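Local coordinates for Non-structural polyprotein (PDB 4GUA) that probably cleaves the viral non-structural polyprotein through its papain-like cysteine protease, in a precursor that also carries a macro domain and a zinc-binding domain, at residues N257-G262 / R310-S315; V281-R286 / M512-E517; A365-R370 / H409-D414; N429-V434 / P449-G454. All coordinates share one frame; numbering follows the deposited sequence.

Contact 1 of 4, residues N257-G262 / R310-S315; sequences NCLNPG and RQLDNS
In both L259 and L312, chi1 (-165° and 163°) sends CG anti to the residue's own backbone N, beside the carbonyl carbon. The two branched chains cross obliquely: CD2 of L259 touches CD2 of L312 at 3.9 Å and lies 4.1 Å from L312 CB. F288 of strand 288-294 also packs on both side chains, which suits leucine at each place.

The backbones close together just beyond. G262 N donates to L312 O over 2.8 Å in a fairly straight bond (N-H...O 163°), with the donor tilted from the carbonyl plane. The same oxygen receives a CA-H...O contact from P261 CA at 3.3 Å, and a second one runs the other way, from Q311 CA to G262 O at 3.5 Å. This is where strand 263-269 begins and its antiparallel neighbour 305-312 ends, in a seven-stranded sheet of order 3-2-1-4-5-7-6, the topology of Rossmann-like methyltransferase domains; that fold alone does not establish methyl transfer here. The chain bends sharply at P261 and G262, passing from the short strand 259-260 into strand 263-269. Proline fits the bend with its restricted phi, while G262 takes a positive phi that glycine tolerates readily. Behind the bend, N260 ND2 bonds to D223 OD1, and farther along the other segment N314 ND2 reaches D509 O and D511 O.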
loop_
_atom_site.group_PDB
_atom_site.type_symbol
_atom_site.label_atom_id
_atom_site.label_comp_id
_atom_site.label_asym_id
_atom_site.label_seq_id
_atom_site.Cartn_x
_atom_site.Cartn_y
_atom_site.Cartn_z
ATOM N N ASN A 257 6.835 12.339 -17.029
ATOM C CA ASN A 257 7.682 12.828 -18.115
ATOM C C ASN A 257 8.053 14.283 -17.887
ATOM O O ASN A 257 9.087 14.743 -18.343
ATOM C CB ASN A 257 6.986 12.685 -19.471
ATOM C CG ASN A 257 6.760 11.243 -19.862
ATOM O OD1 ASN A 257 7.583 10.370 -19.573
ATOM N ND2 ASN A 257 5.643 10.981 -20.524
ATOM N N CYS A 258 7.191 15.000 -17.182
ATOM C CA CYS A 258 7.369 16.431 -16.957
ATOM C C CYS A 258 8.039 16.787 -15.622
ATOM O O CYS A 258 8.061 17.955 -15.242
ATOM C CB CYS A 258 6.030 17.142 -17.090
ATOM S SG CYS A 258 5.214 16.794 -18.677
ATOM N N LEU A 259 8.542 15.790 -14.898
ATOM C CA LEU A 259 9.064 16.009 -13.552
ATOM C C LEU A 259 10.578 15.812 -13.442
ATOM O O LEU A 259 11.105 14.800 -13.889
ATOM C CB LEU A 259 8.368 15.054 -12.583
ATOM C CG LEU A 259 8.501 15.365 -11.090
ATOM C CD1 LEU A 259 8.017 16.765 -10.762
ATOM C CD2 LEU A 259 7.735 14.334 -10.279
ATOM N N ASN A 260 11.272 16.783 -12.849
ATOM C CA ASN A 260 12.709 16.655 -12.585
ATOM C C ASN A 260 13.010 15.708 -11.440
ATOM O O ASN A 260 12.202 15.557 -10.527
ATOM C CB ASN A 260 13.321 18.005 -12.224
ATOM C CG ASN A 260 13.538 18.889 -13.420
ATOM O OD1 ASN A 260 13.950 18.423 -14.486
ATOM N ND2 ASN A 260 13.270 20.180 -13.253
ATOM N N PRO A 261 14.199 15.091 -11.462
ATOM C CA PRO A 261 14.614 14.279 -10.314
ATOM C C PRO A 261 14.594 15.092 -9.017
ATOM O O PRO A 261 14.876 16.289 -9.031
ATOM C CB PRO A 261 16.042 13.840 -10.678
ATOM C CG PRO A 261 16.402 14.567 -11.929
ATOM C CD PRO A 261 15.140 14.993 -12.585
ATOM N N GLY A 262 14.240 14.444 -7.913
ATOM C CA GLY A 262 14.074 15.134 -6.648
ATOM C C GLY A 262 12.806 15.970 -6.618
ATOM O O GLY A 262 12.537 16.677 -5.643
ATOM N N ARG A 310 6.967 12.856 -2.875
ATOM C CA ARG A 310 8.089 13.783 -2.703
ATOM C C ARG A 310 9.427 13.195 -3.148
ATOM O O ARG A 310 9.778 12.077 -2.757
ATOM C CB ARG A 310 8.220 14.177 -1.233
ATOM C CG ARG A 310 7.090 15.010 -0.681
ATOM C CD ARG A 310 7.359 15.373 0.774
ATOM N NE ARG A 310 6.190 15.974 1.402
ATOM C CZ ARG A 310 5.789 17.220 1.181
ATOM N NH1 ARG A 310 6.463 18.001 0.343
ATOM N NH2 ARG A 310 4.713 17.691 1.792
ATOM N N GLN A 311 10.195 13.986 -3.900
ATOM C CA GLN A 311 11.536 13.589 -4.327
ATOM C C GLN A 311 11.600 12.355 -5.220
ATOM O O GLN A 311 11.890 11.251 -4.746
ATOM C CB GLN A 311 12.444 13.385 -3.122
ATOM C CG GLN A 311 12.725 14.638 -2.339
ATOM C CD GLN A 311 13.664 14.368 -1.186
ATOM O OE1 GLN A 311 14.806 14.818 -1.185
ATOM N NE2 GLN A 311 13.187 13.614 -0.196
ATOM N N LEU A 312 11.304 12.540 -6.506
ATOM C CA LEU A 312 11.322 11.434 -7.458
ATOM C C LEU A 312 12.746 11.046 -7.815
ATOM O O LEU A 312 13.476 11.842 -8.394
ATOM C CB LEU A 312 10.646 11.893 -8.753
ATOM C CG LEU A 312 10.887 11.056 -10.015
ATOM C CD1 LEU A 312 10.039 9.804 -9.986
ATOM C CD2 LEU A 312 10.593 11.872 -11.258
ATOM N N ASP A 313 13.151 9.837 -7.430
ATOM C CA ASP A 313 14.335 9.193 -7.998
ATOM C C ASP A 313 14.000 8.033 -8.952
ATOM O O ASP A 313 14.897 7.418 -9.542
ATOM C CB ASP A 313 15.288 8.742 -6.893
ATOM C CG ASP A 313 14.655 7.752 -5.945
ATOM O OD1 ASP A 313 13.592 7.190 -6.287
ATOM O OD2 ASP A 313 15.213 7.539 -4.845
ATOM N N ASN A 314 12.712 7.725 -9.083
ATOM C CA ASN A 314 12.253 6.594 -9.897
ATOM C C ASN A 314 13.015 5.300 -9.598
ATOM O O ASN A 314 13.504 4.616 -10.497
ATOM C CB ASN A 314 12.361 6.919 -11.390
ATOM C CG ASN A 314 11.677 5.882 -12.264
ATOM O OD1 ASN A 314 10.669 5.292 -11.877
ATOM N ND2 ASN A 314 12.239 5.640 -13.437
ATOM N N SER A 315 13.079 4.950 -8.322
ATOM C CA SER A 315 13.801 3.764 -7.892
ATOM C C SER A 315 13.067 2.508 -8.357
ATOM O O SER A 315 11.853 2.501 -8.569
ATOM C CB SER A 315 13.949 3.748 -6.369
ATOM O OG SER A 315 14.582 2.557 -5.924
#

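Contact 2 of 4, residues V281-R286 / M512-E517; sequences VTALAR and MEIDDE
Helix 275-286, part of the Rossmann-like domain, receives on its flank a loop between helix 488-502 and strand 519-520, assigned to the zinc-binding domain family, with A283, L284 and R286 meeting I514 and D515. A283 points its CB at the loop and touches I514 CG2 at 3.4 Å and, at the same distance of 3.4 Å, D515 O; a methyl group lets the loop backbone come close, the CA atoms of A283 and D516 being 5.4 Å apart. I514 straddles the helix surface with its two branches. Its chi1 of -61° sets CG1 beside the backbone N and leaves CG2 anti to that N; CG2 serves A283 while CD1, at the end of the other branch, meets L284 CD1 at 3.8 Å. Those two side chains lie aslant to each other. R286 is bent at chi3, and D515 O lies at its guanidinium edge, near its plane, 3.5 Å from NH2. D516 turns its carboxylate away, to a salt bridge between OD1 and K249 NZ on helix 237-257. The direct contact is therefore chiefly apolar, with the R286 guanidinium facing a backbone carbonyl; any attraction to the D515 carboxylate can only be long-range.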
loop_
_atom_site.group_PDB
_atom_site.type_symbol
_atom_site.label_atom_id
_atom_site.label_comp_id
_atom_site.label_asym_id
_atom_site.label_seq_id
_atom_site.Cartn_x
_atom_site.Cartn_y
_atom_site.Cartn_z
ATOM N N VAL A 281 -1.173 3.392 -6.916
ATOM C CA VAL A 281 -0.570 4.315 -5.979
ATOM C C VAL A 281 0.698 3.687 -5.415
ATOM O O VAL A 281 1.648 4.390 -5.083
ATOM C CB VAL A 281 -1.559 4.682 -4.859
ATOM C CG1 VAL A 281 -0.850 5.377 -3.711
ATOM C CG2 VAL A 281 -2.651 5.576 -5.419
ATOM N N THR A 282 0.715 2.363 -5.315
ATOM C CA THR A 282 1.888 1.668 -4.796
ATOM C C THR A 282 3.043 1.730 -5.797
ATOM O O THR A 282 4.178 2.038 -5.437
ATOM C CB THR A 282 1.577 0.201 -4.470
ATOM O OG1 THR A 282 0.646 0.140 -3.390
ATOM C CG2 THR A 282 2.837 -0.536 -4.076
ATOM N N ALA A 283 2.759 1.416 -7.054
ATOM C CA ALA A 283 3.786 1.460 -8.092
ATOM C C ALA A 283 4.333 2.875 -8.217
ATOM O O ALA A 283 5.535 3.088 -8.367
ATOM C CB ALA A 283 3.210 1.006 -9.414
ATOM N N LEU A 284 3.430 3.841 -8.131
ATOM C CA LEU A 284 3.777 5.243 -8.275
ATOM C C LEU A 284 4.642 5.664 -7.099
ATOM O O LEU A 284 5.623 6.386 -7.255
ATOM C CB LEU A 284 2.499 6.077 -8.332
ATOM C CG LEU A 284 2.640 7.544 -8.720
ATOM C CD1 LEU A 284 3.479 7.730 -9.969
ATOM C CD2 LEU A 284 1.258 8.107 -8.930
ATOM N N ALA A 285 4.270 5.185 -5.921
ATOM C CA ALA A 285 4.952 5.537 -4.685
ATOM C C ALA A 285 6.362 4.956 -4.664
ATOM O O ALA A 285 7.272 5.537 -4.080
ATOM C CB ALA A 285 4.164 5.029 -3.499
ATOM N N ARG A 286 6.537 3.797 -5.285
ATOM C CA ARG A 286 7.840 3.153 -5.299
ATOM C C ARG A 286 8.897 4.093 -5.905
ATOM O O ARG A 286 10.091 3.975 -5.615
ATOM C CB ARG A 286 7.794 1.822 -6.074
ATOM C CG ARG A 286 8.111 0.630 -5.184
ATOM C CD ARG A 286 8.172 -0.743 -5.875
ATOM N NE ARG A 286 7.524 -0.868 -7.181
ATOM C CZ ARG A 286 6.257 -1.231 -7.366
ATOM N NH1 ARG A 286 5.462 -1.470 -6.330
ATOM N NH2 ARG A 286 5.773 -1.336 -8.595
ATOM N N MET A 512 9.999 5.145 -16.899
ATOM C CA MET A 512 9.028 5.856 -16.089
ATOM C C MET A 512 7.664 5.173 -16.024
ATOM O O MET A 512 6.727 5.718 -15.444
ATOM C CB MET A 512 8.883 7.283 -16.623
ATOM C CG MET A 512 8.962 8.354 -15.554
ATOM S SD MET A 512 10.461 8.287 -14.548
ATOM C CE MET A 512 10.996 9.993 -14.617
ATOM N N GLU A 513 7.536 3.997 -16.625
ATOM C CA GLU A 513 6.248 3.317 -16.658
ATOM C C GLU A 513 5.828 2.951 -15.225
ATOM O O GLU A 513 6.671 2.631 -14.377
ATOM C CB GLU A 513 6.312 2.076 -17.561
ATOM C CG GLU A 513 5.023 1.807 -18.363
ATOM C CD GLU A 513 4.884 2.709 -19.625
ATOM O OE1 GLU A 513 5.922 3.113 -20.210
ATOM O OE2 GLU A 513 3.734 3.044 -20.007
ATOM N N ILE A 514 4.528 3.001 -14.957
ATOM C CA ILE A 514 3.998 2.586 -13.665
ATOM C C ILE A 514 3.439 1.179 -13.809
ATOM O O ILE A 514 2.345 0.997 -14.345
ATOM C CB ILE A 514 2.832 3.525 -13.261
ATOM C CG1 ILE A 514 3.330 4.964 -13.136
ATOM C CG2 ILE A 514 2.179 3.080 -11.963
ATOM C CD1 ILE A 514 2.220 5.986 -13.098
ATOM N N ASP A 515 4.135 0.177 -13.279
ATOM C CA ASP A 515 3.650 -1.185 -13.454
ATOM C C ASP A 515 2.916 -1.577 -12.188
ATOM O O ASP A 515 3.526 -1.922 -11.183
ATOM C CB ASP A 515 4.822 -2.144 -13.697
ATOM C CG ASP A 515 4.378 -3.484 -14.269
ATOM O OD1 ASP A 515 3.157 -3.739 -14.319
ATOM O OD2 ASP A 515 5.255 -4.279 -14.677
ATOM N N ASP A 516 1.590 -1.559 -12.265
ATOM C CA ASP A 516 0.765 -1.832 -11.099
ATOM C C ASP A 516 0.400 -3.309 -10.983
ATOM O O ASP A 516 -0.124 -3.733 -9.954
ATOM C CB ASP A 516 -0.491 -0.962 -11.118
ATOM C CG ASP A 516 -1.228 -1.027 -12.434
ATOM O OD1 ASP A 516 -0.593 -1.311 -13.471
ATOM O OD2 ASP A 516 -2.447 -0.769 -12.438
ATOM N N GLU A 517 0.674 -4.089 -12.027
ATOM C CA GLU A 517 0.448 -5.533 -11.978
ATOM C C GLU A 517 1.620 -6.273 -11.327
ATOM O O GLU A 517 1.417 -7.252 -10.605
ATOM C CB GLU A 517 0.141 -6.092 -13.363
ATOM C CG GLU A 517 1.364 -6.334 -14.239
ATOM C CD GLU A 517 1.271 -7.592 -15.089
ATOM O OE1 GLU A 517 0.247 -8.314 -15.016
ATOM O OE2 GLU A 517 2.229 -7.845 -15.851
#

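Contact 3 of 4, residues A365-R370 / H409-D414; sequences ANPLGR and HAVGPD
This is a buried strand-to-loop contact at the end of a parallel strand pair, where A365, just past strand 360-364, lies against A410 and V411 at the end of strand 405-410. A365 N donates to A410 O over 3.0 Å, nearly straight at hydrogen (165°), although the donor sits 39° above the carbonyl plane. A410 is also backbone-bonded to N363, and one residue bonding to two that flank a third is the pattern of parallel strands. A365 CB points at the neighbouring strand, 3.6 Å from A410 O and 3.8 Å from V411 CG2, with H409 CB also near; a methyl allows this close backbone approach.

The fold is a macro domain, and the chain leaving the strand carries the Ala-Asn-Pro sequence of the loop that, in related macro domains, borders the ADP-ribose pocket. Consistent with this, N366 ND2 bonds to a MES molecule, probably from the crystallisation liquor. The same nitrogen donates to R370 O at 2.9 Å, while N366 OD1 weakly accepts from L368 N and R370 N. G369 N to N366 O closes the type I turn, and this amide braces it while holding R370 just beyond. Asparagine suits this, with donor and acceptor on one flat group. V411, with CG1 anti to its backbone N (chi1 -176°), divides its methyls: CG2 lies 3.7 Å from N366 O, and CG1 meets P367 CD at 3.7 Å, the pyrrolidine crossing at about a right angle. The H409 ring bonds through NE2 to T400 OG1 and meets F387 edge to face.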
loop_
_atom_site.group_PDB
_atom_site.type_symbol
_atom_site.label_atom_id
_atom_site.label_comp_id
_atom_site.label_asym_id
_atom_site.label_seq_id
_atom_site.Cartn_x
_atom_site.Cartn_y
_atom_site.Cartn_z
ATOM N N ALA A 365 16.041 1.390 24.974
ATOM C CA ALA A 365 15.585 0.655 26.136
ATOM C C ALA A 365 16.166 -0.740 26.182
ATOM O O ALA A 365 16.898 -1.148 25.282
ATOM C CB ALA A 365 14.076 0.578 26.114
ATOM N N ASN A 366 15.826 -1.462 27.244
ATOM C CA ASN A 366 16.121 -2.881 27.343
ATOM C C ASN A 366 14.811 -3.625 27.586
ATOM O O ASN A 366 13.829 -3.028 28.031
ATOM C CB ASN A 366 17.118 -3.164 28.466
ATOM C CG ASN A 366 16.608 -2.739 29.820
ATOM O OD1 ASN A 366 15.648 -3.310 30.340
ATOM N ND2 ASN A 366 17.248 -1.734 30.405
ATOM N N PRO A 367 14.794 -4.934 27.301
ATOM C CA PRO A 367 13.578 -5.751 27.355
ATOM C C PRO A 367 12.860 -5.716 28.703
ATOM O O PRO A 367 11.642 -5.918 28.735
ATOM C CB PRO A 367 14.099 -7.160 27.079
ATOM C CG PRO A 367 15.349 -6.960 26.333
ATOM C CD PRO A 367 15.963 -5.724 26.888
ATOM N N LEU A 368 13.598 -5.488 29.786
ATOM C CA LEU A 368 13.025 -5.525 31.131
ATOM C C LEU A 368 12.375 -4.207 31.537
ATOM O O LEU A 368 11.700 -4.133 32.568
ATOM C CB LEU A 368 14.110 -5.877 32.151
ATOM C CG LEU A 368 14.710 -7.279 32.068
ATOM C CD1 LEU A 368 15.774 -7.454 33.133
ATOM C CD2 LEU A 368 13.625 -8.327 32.225
ATOM N N GLY A 369 12.580 -3.172 30.727
ATOM C CA GLY A 369 12.005 -1.863 30.983
ATOM C C GLY A 369 12.592 -1.234 32.234
ATOM O O GLY A 369 11.935 -0.438 32.900
ATOM N N ARG A 370 13.831 -1.599 32.554
ATOM C CA ARG A 370 14.537 -1.053 33.712
ATOM C C ARG A 370 15.469 0.085 33.303
ATOM O O ARG A 370 15.945 0.121 32.166
ATOM C CB ARG A 370 15.343 -2.149 34.400
ATOM C CG ARG A 370 14.503 -3.272 34.982
ATOM C CD ARG A 370 15.343 -4.159 35.890
ATOM N NE ARG A 370 14.622 -5.349 36.334
ATOM C CZ ARG A 370 15.204 -6.436 36.834
ATOM N NH1 ARG A 370 16.527 -6.504 36.942
ATOM N NH2 ARG A 370 14.462 -7.468 37.212
ATOM N N HIS A 409 9.528 3.656 24.567
ATOM C CA HIS A 409 10.658 2.793 24.876
ATOM C C HIS A 409 10.859 1.824 23.720
ATOM O O HIS A 409 10.025 0.954 23.479
ATOM C CB HIS A 409 10.394 2.018 26.173
ATOM C CG HIS A 409 10.119 2.893 27.359
ATOM N ND1 HIS A 409 11.041 3.097 28.362
ATOM C CD2 HIS A 409 9.023 3.610 27.707
ATOM C CE1 HIS A 409 10.527 3.906 29.272
ATOM N NE2 HIS A 409 9.304 4.231 28.899
ATOM N N ALA A 410 11.967 1.977 23.003
ATOM C CA ALA A 410 12.254 1.114 21.865
ATOM C C ALA A 410 13.451 0.226 22.183
ATOM O O ALA A 410 14.522 0.719 22.530
ATOM C CB ALA A 410 12.525 1.960 20.621
ATOM N N VAL A 411 13.277 -1.082 22.031
ATOM C CA VAL A 411 14.321 -2.030 22.408
ATOM C C VAL A 411 15.036 -2.612 21.198
ATOM O O VAL A 411 14.493 -3.444 20.468
ATOM C CB VAL A 411 13.737 -3.200 23.225
ATOM C CG1 VAL A 411 14.849 -4.137 23.687
ATOM C CG2 VAL A 411 12.938 -2.673 24.414
ATOM N N GLY A 412 16.275 -2.175 21.008
ATOM C CA GLY A 412 17.113 -2.699 19.950
ATOM C C GLY A 412 17.709 -4.028 20.367
ATOM O O GLY A 412 17.727 -4.365 21.551
ATOM N N PRO A 413 18.205 -4.794 19.392
ATOM C CA PRO A 413 18.853 -6.073 19.680
ATOM C C PRO A 413 20.228 -5.900 20.301
ATOM O O PRO A 413 20.937 -4.958 19.948
ATOM C CB PRO A 413 19.001 -6.696 18.291
ATOM C CG PRO A 413 19.073 -5.532 17.371
ATOM C CD PRO A 413 18.103 -4.549 17.946
ATOM N N ASP A 414 20.595 -6.807 21.202
ATOM C CA ASP A 414 21.978 -6.922 21.645
ATOM C C ASP A 414 22.710 -7.828 20.644
ATOM O O ASP A 414 22.365 -9.000 20.479
ATOM C CB ASP A 414 22.026 -7.521 23.051
ATOM C CG ASP A 414 23.430 -7.572 23.617
ATOM O OD1 ASP A 414 24.396 -7.378 22.847
ATOM O OD2 ASP A 414 23.566 -7.799 24.836
#

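Contact 4 of 4, residues N429-V434 / P449-G454; sequences NAYHAV and PLLSTG
A430, on helix 420-440, points its methyl at the loop 449-454 and lays CB against L451 CD1 at 3.9 Å; the small methyl meets the tip of the leucine, which reaches across. Y431 follows and carries most of the contact. Its chi1 of -81° puts CG anti to the carbonyl carbon and beside the backbone N. One face of the ring receives L451, whose CD1 sits over the centre, 4.1 Å from the centroid and only 10° off the normal, a CH-pi contact. The two side chains run antiparallel alongside each other, and L451 CG is 3.9 Å from Y431 CZ. Beyond the ring, Y431 OH accepts a hydrogen bond from L451 N at 2.9 Å (N-H...O 150°), with L450 CA close by at 3.4 Å. S466 OG, on helix 463-474, is a second hydrogen-bond partner of that hydroxyl and also bonds to L451 O.

L450 to T453 form a type II turn, with T453 OG1 donating to L450 O at 3.1 Å. S452 N and G454 N bond weakly to a bound MES sulfonate, consistent with this loop binding the diphosphate of ADP-ribose in related macro domains. Tyrosine thus suits its place twice over: its ring gives leucine an apolar face, and its hydroxyl satisfies a buried backbone N-H, fixing the start of the turn against the helix.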
loop_
_atom_site.group_PDB
_atom_site.type_symbol
_atom_site.label_atom_id
_atom_site.label_comp_id
_atom_site.label_asym_id
_atom_site.label_seq_id
_atom_site.Cartn_x
_atom_site.Cartn_y
_atom_site.Cartn_z
ATOM N N ASN A 429 12.992 -3.448 13.050
ATOM C CA ASN A 429 11.634 -3.599 13.562
ATOM C C ASN A 429 11.341 -2.672 14.735
ATOM O O ASN A 429 10.219 -2.188 14.889
ATOM C CB ASN A 429 11.384 -5.049 13.986
ATOM C CG ASN A 429 11.012 -5.943 12.821
ATOM O OD1 ASN A 429 10.786 -5.476 11.707
ATOM N ND2 ASN A 429 10.935 -7.237 13.078
ATOM N N ALA A 430 12.354 -2.430 15.558
ATOM C CA ALA A 430 12.225 -1.501 16.670
ATOM C C ALA A 430 11.921 -0.131 16.104
ATOM O O ALA A 430 10.988 0.545 16.557
ATOM C CB ALA A 430 13.498 -1.463 17.493
ATOM N N TYR A 431 12.711 0.274 15.109
ATOM C CA TYR A 431 12.482 1.554 14.435
ATOM C C TYR A 431 11.101 1.633 13.767
ATOM O O TYR A 431 10.450 2.677 13.803
ATOM C CB TYR A 431 13.567 1.826 13.395
ATOM C CG TYR A 431 14.865 2.380 13.954
ATOM C CD1 TYR A 431 14.906 3.625 14.575
ATOM C CD2 TYR A 431 16.057 1.672 13.825
ATOM C CE1 TYR A 431 16.096 4.139 15.070
ATOM C CE2 TYR A 431 17.247 2.177 14.315
ATOM C CZ TYR A 431 17.264 3.411 14.936
ATOM O OH TYR A 431 18.450 3.920 15.423
ATOM N N HIS A 432 10.655 0.541 13.156
ATOM C CA HIS A 432 9.347 0.526 12.501
ATOM C C HIS A 432 8.238 0.691 13.524
ATOM O O HIS A 432 7.199 1.281 13.229
ATOM C CB HIS A 432 9.134 -0.770 11.718
ATOM C CG HIS A 432 9.729 -0.748 10.343
ATOM N ND1 HIS A 432 9.517 0.287 9.457
ATOM C CD2 HIS A 432 10.532 -1.631 9.704
ATOM C CE1 HIS A 432 10.165 0.039 8.333
ATOM N NE2 HIS A 432 10.786 -1.119 8.456
ATOM N N ALA A 433 8.457 0.146 14.718
ATOM C CA ALA A 433 7.483 0.238 15.798
ATOM C C ALA A 433 7.392 1.675 16.302
ATOM O O ALA A 433 6.300 2.180 16.581
ATOM C CB ALA A 433 7.868 -0.695 16.925
ATOM N N VAL A 434 8.542 2.335 16.418
ATOM C CA VAL A 434 8.563 3.754 16.750
ATOM C C VAL A 434 7.716 4.497 15.720
ATOM O O VAL A 434 6.886 5.334 16.068
ATOM C CB VAL A 434 10.001 4.330 16.755
ATOM C CG1 VAL A 434 9.979 5.846 16.912
ATOM C CG2 VAL A 434 10.840 3.689 17.856
ATOM N N PRO A 449 17.404 8.514 19.625
ATOM C CA PRO A 449 18.825 8.171 19.580
ATOM C C PRO A 449 19.074 7.078 18.554
ATOM O O PRO A 449 18.111 6.574 17.982
ATOM C CB PRO A 449 19.074 7.635 20.985
ATOM C CG PRO A 449 17.810 6.929 21.308
ATOM C CD PRO A 449 16.702 7.735 20.659
ATOM N N LEU A 450 20.323 6.683 18.343
ATOM C CA LEU A 450 20.588 5.591 17.423
ATOM C C LEU A 450 20.607 4.302 18.220
ATOM O O LEU A 450 21.523 4.056 18.999
ATOM C CB LEU A 450 21.916 5.784 16.692
ATOM C CG LEU A 450 22.025 6.994 15.762
ATOM C CD1 LEU A 450 23.343 6.960 15.002
ATOM C CD2 LEU A 450 20.862 7.045 14.795
ATOM N N LEU A 451 19.597 3.470 18.005
ATOM C CA LEU A 451 19.453 2.244 18.767
ATOM C C LEU A 451 20.609 1.293 18.503
ATOM O O LEU A 451 21.127 1.210 17.388
ATOM C CB LEU A 451 18.123 1.570 18.427
ATOM C CG LEU A 451 16.876 2.411 18.729
ATOM C CD1 LEU A 451 15.606 1.677 18.335
ATOM C CD2 LEU A 451 16.817 2.790 20.204
ATOM N N SER A 452 21.018 0.597 19.559
ATOM C CA SER A 452 22.022 -0.464 19.480
ATOM C C SER A 452 23.397 0.015 19.048
ATOM O O SER A 452 24.174 -0.776 18.517
ATOM C CB SER A 452 21.571 -1.565 18.512
ATOM O OG SER A 452 20.359 -2.170 18.922
ATOM N N THR A 453 23.705 1.294 19.235
ATOM C CA THR A 453 25.064 1.759 18.967
ATOM C C THR A 453 25.981 1.891 20.192
ATOM O O THR A 453 27.198 1.990 20.042
ATOM C CB THR A 453 25.025 3.131 18.281
ATOM O OG1 THR A 453 24.604 4.129 19.219
ATOM C CG2 THR A 453 24.073 3.109 17.090
ATOM N N GLY A 454 25.416 1.872 21.395
ATOM C CA GLY A 454 26.218 2.042 22.595
ATOM C C GLY A 454 26.895 0.832 23.211
ATOM O O GLY A 454 28.100 0.816 23.455
#

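Overall arrangement
The four contacts form two pairs. Contacts 1 and 2 have centres about 13 Å apart and touch through M512, whose SD lies 3.4 Å from N314 ND2 and whose CE packs on L312 CD2; their segments alternate in sequence. Contacts 3 and 4, about 9 Å apart between centres, share the macro domain: P413 O and S452 OG are probably hydrogen-bonded at 3.0 Å, and A410 packs on V434. N366 bonds to MES, probably from crystallisation liquor, and S452 N and G454 N do so weakly, consistent with both contacts lining the pocket known in related macro domains. Both lie within the loop closed by contact 2, its nearest atoms about 14 Å from contact 4.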